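Local coordinates for mandelate racemase/muconate lactonizing enzyme family protein (Roseovarius sp. TM1035, PDB 3T9P) that is a putative isomerase of the mandelate racemase/muconate lactonizing enzyme family, its substrate not established, at residues A[31-39]-A[50-59]. Numbering follows the deposited sequence.
Sequences FCNEFVGFV and WGQVSTYNAD
Val39 and Gly51 form an antiparallel hydrogen-bonded pair, Gly51 N to Val39 O at 2.7 Å and Val39 N back to Gly51 O, between strands 37-43 and 48-52 of a beta hairpin. This hairpin belongs to the antiparallel sheet of the N-terminal capping domain of the enolase-superfamily fold. Val53 N still bonds to Gly37 O; beyond it the backbones part, and a water bridges Gly37 N and Val53 O. The two segments rejoin through Tyr56 N to Phe35 O and, at the start of helix 58-73, Ala58 N to Glu34 O. The facing turn is shaped by Asn33, whose OD1 accepts from Phe35 N and Val36 N on opposite faces of its carboxamide plane; the Phe35 bond makes an Asx turn and the Val36 bond extends it to an Asx motif.

Phe38 and Gln52 share one face of the sheet as a non-hydrogen-bonded pair. The extended Gln52 chain, swung away from its own N by a chi1 of -173°, crosses the Phe38 ring obliquely, CG near CD1 and OE1 3.4 Å from CE1, the amide turned 69° to the ring. Val36 CG1 sits over one face of that ring, offset toward its rim, and also touches Gln52 CD. Gln52 NE2 bonds to its neighbour Val53 O and also with Ser312 OG, while OE1 is hydrogen-bonded with Leu313 N. Were Gln52 an alanine, Leu313 N would probably lose its acceptor, Val53 O and Ser312 OG their NE2 partner, and a gap would open beside Phe38 and Val36. At the far end the Phe31 and Trp50 rings meet obliquely, planes at 43°, Phe31 CE1 lying 3.6 Å from Trp50 CH2. Asp59 lies alongside Glu34 and pairs with Arg67 of the second subunit, which probably eases the like charges. Ala58 CB fits against the turn backbone, 3.3 Å from Val36 N.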
loop_
_atom_site.group_PDB
_atom_site.type_symbol
_atom_site.label_atom_id
_atom_site.label_comp_id
_atom_site.label_asym_id
_atom_site.label_seq_id
_atom_site.Cartn_x
_atom_site.Cartn_y
_atom_site.Cartn_z
ATOM N N PHE A 31 8.117 -18.975 9.801
ATOM C CA PHE A 31 7.253 -19.978 10.332
ATOM C C PHE A 31 5.917 -19.271 10.522
ATOM O O PHE A 31 5.818 -18.393 11.315
ATOM C CB PHE A 31 7.754 -20.477 11.704
ATOM C CG PHE A 31 9.159 -21.022 11.729
ATOM C CD1 PHE A 31 10.236 -20.212 11.677
ATOM C CD2 PHE A 31 9.391 -22.334 11.910
ATOM C CE1 PHE A 31 11.492 -20.716 11.741
ATOM C CE2 PHE A 31 10.641 -22.808 11.953
ATOM C CZ PHE A 31 11.684 -21.997 11.857
ATOM N N CYS A 32 4.894 -19.701 9.816
ATOM C CA CYS A 32 3.592 -19.055 9.849
ATOM C C CYS A 32 2.363 -19.942 9.911
ATOM O O CYS A 32 2.429 -21.089 9.660
ATOM C CB CYS A 32 3.465 -18.143 8.628
ATOM S SG CYS A 32 3.745 -18.971 7.046
ATOM N N ASN A 33 1.279 -19.314 10.288
ATOM C CA ASN A 33 -0.083 -19.711 10.099
ATOM C C ASN A 33 -0.796 -18.483 9.522
ATOM O O ASN A 33 -0.143 -17.537 9.208
ATOM C CB ASN A 33 -0.773 -20.339 11.281
ATOM C CG ASN A 33 -0.990 -19.400 12.452
ATOM O OD1 ASN A 33 -1.063 -18.210 12.346
ATOM N ND2 ASN A 33 -1.108 -20.000 13.596
ATOM N N GLU A 34 -2.083 -18.547 9.306
ATOM C CA GLU A 34 -2.839 -17.431 8.813
ATOM C C GLU A 34 -2.738 -16.166 9.681
ATOM O O GLU A 34 -2.862 -15.110 9.189
ATOM C CB GLU A 34 -4.320 -17.772 8.664
ATOM C CG GLU A 34 -4.817 -17.544 7.291
ATOM C CD GLU A 34 -6.202 -18.235 6.927
ATOM O OE1 GLU A 34 -7.216 -17.557 6.908
ATOM O OE2 GLU A 34 -6.238 -19.433 6.646
ATOM N N PHE A 35 -2.570 -16.336 10.972
ATOM C CA PHE A 35 -2.549 -15.261 11.921
ATOM C C PHE A 35 -1.191 -14.653 12.203
ATOM O O PHE A 35 -1.136 -13.478 12.432
ATOM C CB PHE A 35 -3.261 -15.626 13.204
ATOM C CG PHE A 35 -4.686 -15.858 13.015
ATOM C CD1 PHE A 35 -5.540 -14.828 12.857
ATOM C CD2 PHE A 35 -5.166 -17.120 12.891
ATOM C CE1 PHE A 35 -6.848 -15.060 12.646
ATOM C CE2 PHE A 35 -6.478 -17.351 12.664
ATOM C CZ PHE A 35 -7.300 -16.339 12.537
ATOM N N VAL A 36 -0.128 -15.435 12.206
ATOM C CA VAL A 36 1.147 -14.876 12.756
ATOM C C VAL A 36 2.260 -15.501 12.023
ATOM O O VAL A 36 2.079 -16.666 11.639
ATOM C CB VAL A 36 1.358 -15.189 14.295
ATOM C CG1 VAL A 36 2.598 -14.370 14.770
ATOM C CG2 VAL A 36 0.241 -14.725 15.075
ATOM N N GLY A 37 3.396 -14.804 11.817
ATOM C CA GLY A 37 4.525 -15.382 11.047
ATOM C C GLY A 37 5.744 -14.901 11.838
ATOM O O GLY A 37 5.951 -13.670 11.928
ATOM N N PHE A 38 6.566 -15.815 12.363
ATOM C CA PHE A 38 7.870 -15.463 12.913
ATOM C C PHE A 38 9.018 -15.614 11.893
ATOM O O PHE A 38 8.959 -16.440 11.011
ATOM C CB PHE A 38 8.182 -16.296 14.164
ATOM C CG PHE A 38 7.215 -16.062 15.266
ATOM C CD1 PHE A 38 7.204 -14.839 15.957
ATOM C CD2 PHE A 38 6.279 -17.028 15.591
ATOM C CE1 PHE A 38 6.256 -14.612 17.005
ATOM C CE2 PHE A 38 5.359 -16.844 16.645
ATOM C CZ PHE A 38 5.325 -15.625 17.328
ATOM N N VAL A 39 10.048 -14.797 12.067
ATOM C CA VAL A 39 11.171 -14.780 11.176
ATOM C C VAL A 39 12.424 -15.068 12.035
ATOM O O VAL A 39 12.634 -14.444 13.109
ATOM C CB VAL A 39 11.342 -13.373 10.474
ATOM C CG1 VAL A 39 12.725 -13.332 9.650
ATOM C CG2 VAL A 39 10.110 -13.088 9.482
ATOM N N TRP A 50 15.243 -13.531 16.223
ATOM C CA TRP A 50 13.849 -13.782 15.930
ATOM C C TRP A 50 13.059 -12.501 15.882
ATOM O O TRP A 50 13.163 -11.670 16.797
ATOM C CB TRP A 50 13.220 -14.614 17.070
ATOM C CG TRP A 50 13.629 -16.076 17.010
ATOM C CD1 TRP A 50 14.668 -16.728 17.745
ATOM C CD2 TRP A 50 13.006 -17.081 16.217
ATOM N NE1 TRP A 50 14.669 -18.076 17.414
ATOM C CE2 TRP A 50 13.670 -18.308 16.479
ATOM C CE3 TRP A 50 11.917 -17.073 15.302
ATOM C CZ2 TRP A 50 13.262 -19.506 15.870
ATOM C CZ3 TRP A 50 11.539 -18.251 14.718
ATOM C CH2 TRP A 50 12.213 -19.448 14.985
ATOM N N GLY A 51 12.240 -12.376 14.813
ATOM C CA GLY A 51 11.283 -11.251 14.717
ATOM C C GLY A 51 9.986 -11.789 14.217
ATOM O O GLY A 51 9.706 -12.952 14.372
ATOM N N GLN A 52 9.127 -10.919 13.758
ATOM C CA GLN A 52 7.779 -11.253 13.368
ATOM C C GLN A 52 7.250 -10.271 12.326
ATOM O O GLN A 52 7.497 -9.095 12.420
ATOM C CB GLN A 52 6.861 -11.262 14.616
ATOM C CG GLN A 52 5.452 -11.755 14.449
ATOM C CD GLN A 52 4.500 -11.289 15.546
ATOM O OE1 GLN A 52 4.510 -11.771 16.630
ATOM N NE2 GLN A 52 3.661 -10.381 15.204
ATOM N N VAL A 53 6.552 -10.811 11.352
ATOM C CA VAL A 53 5.810 -10.042 10.374
ATOM C C VAL A 53 4.523 -9.557 11.071
ATOM O O VAL A 53 4.214 -10.004 12.120
ATOM C CB VAL A 53 5.525 -10.793 9.041
ATOM C CG1 VAL A 53 6.813 -11.369 8.408
ATOM C CG2 VAL A 53 4.498 -11.815 9.214
ATOM N N SER A 54 3.835 -8.615 10.472
ATOM C CA SER A 54 2.592 -8.147 11.013
ATOM C C SER A 54 1.609 -9.332 11.144
ATOM O O SER A 54 1.608 -10.220 10.372
ATOM C CB SER A 54 1.944 -7.113 10.100
ATOM O OG SER A 54 0.746 -6.686 10.613
ATOM N N THR A 55 0.821 -9.304 12.188
ATOM C CA THR A 55 -0.249 -10.265 12.310
ATOM C C THR A 55 -1.328 -10.014 11.206
ATOM O O THR A 55 -1.377 -8.977 10.607
ATOM C CB THR A 55 -0.921 -10.205 13.677
ATOM O OG1 THR A 55 -1.239 -8.856 14.001
ATOM C CG2 THR A 55 -0.057 -10.822 14.755
ATOM N N TYR A 56 -2.094 -11.052 10.945
ATOM C CA TYR A 56 -3.229 -11.084 10.047
ATOM C C TYR A 56 -2.845 -11.333 8.579
ATOM O O TYR A 56 -2.091 -10.606 8.011
ATOM C CB TYR A 56 -4.168 -9.906 10.226
ATOM C CG TYR A 56 -4.663 -9.709 11.643
ATOM C CD1 TYR A 56 -5.486 -10.652 12.246
ATOM C CD2 TYR A 56 -4.288 -8.606 12.382
ATOM C CE1 TYR A 56 -5.935 -10.489 13.522
ATOM C CE2 TYR A 56 -4.729 -8.428 13.666
ATOM C CZ TYR A 56 -5.534 -9.379 14.244
ATOM O OH TYR A 56 -5.973 -9.227 15.481
ATOM N N ASN A 57 -3.391 -12.387 8.002
ATOM C CA ASN A 57 -3.057 -12.797 6.661
ATOM C C ASN A 57 -1.528 -13.018 6.581
ATOM O O ASN A 57 -0.903 -12.758 5.594
ATOM C CB ASN A 57 -3.586 -11.808 5.620
ATOM C CG ASN A 57 -5.096 -11.882 5.448
ATOM O OD1 ASN A 57 -5.731 -10.879 5.323
ATOM N ND2 ASN A 57 -5.637 -13.049 5.443
ATOM N N ALA A 58 -0.971 -13.527 7.667
ATOM C CA ALA A 58 0.448 -13.703 7.862
ATOM C C ALA A 58 1.045 -14.637 6.811
ATOM O O ALA A 58 2.138 -14.457 6.423
ATOM C CB ALA A 58 0.808 -14.138 9.336
ATOM N N ASP A 59 0.278 -15.617 6.392
ATOM C CA ASP A 59 0.673 -16.547 5.359
ATOM C C ASP A 59 0.928 -15.818 4.030
ATOM O O ASP A 59 1.918 -16.029 3.433
ATOM C CB ASP A 59 -0.339 -17.684 5.186
ATOM C CG ASP A 59 -1.711 -17.233 4.785
ATOM O OD1 ASP A 59 -2.166 -16.237 5.245
ATOM O OD2 ASP A 59 -2.340 -17.905 4.032
HETATM O O HOH W 1 2.498 -12.209 12.078
#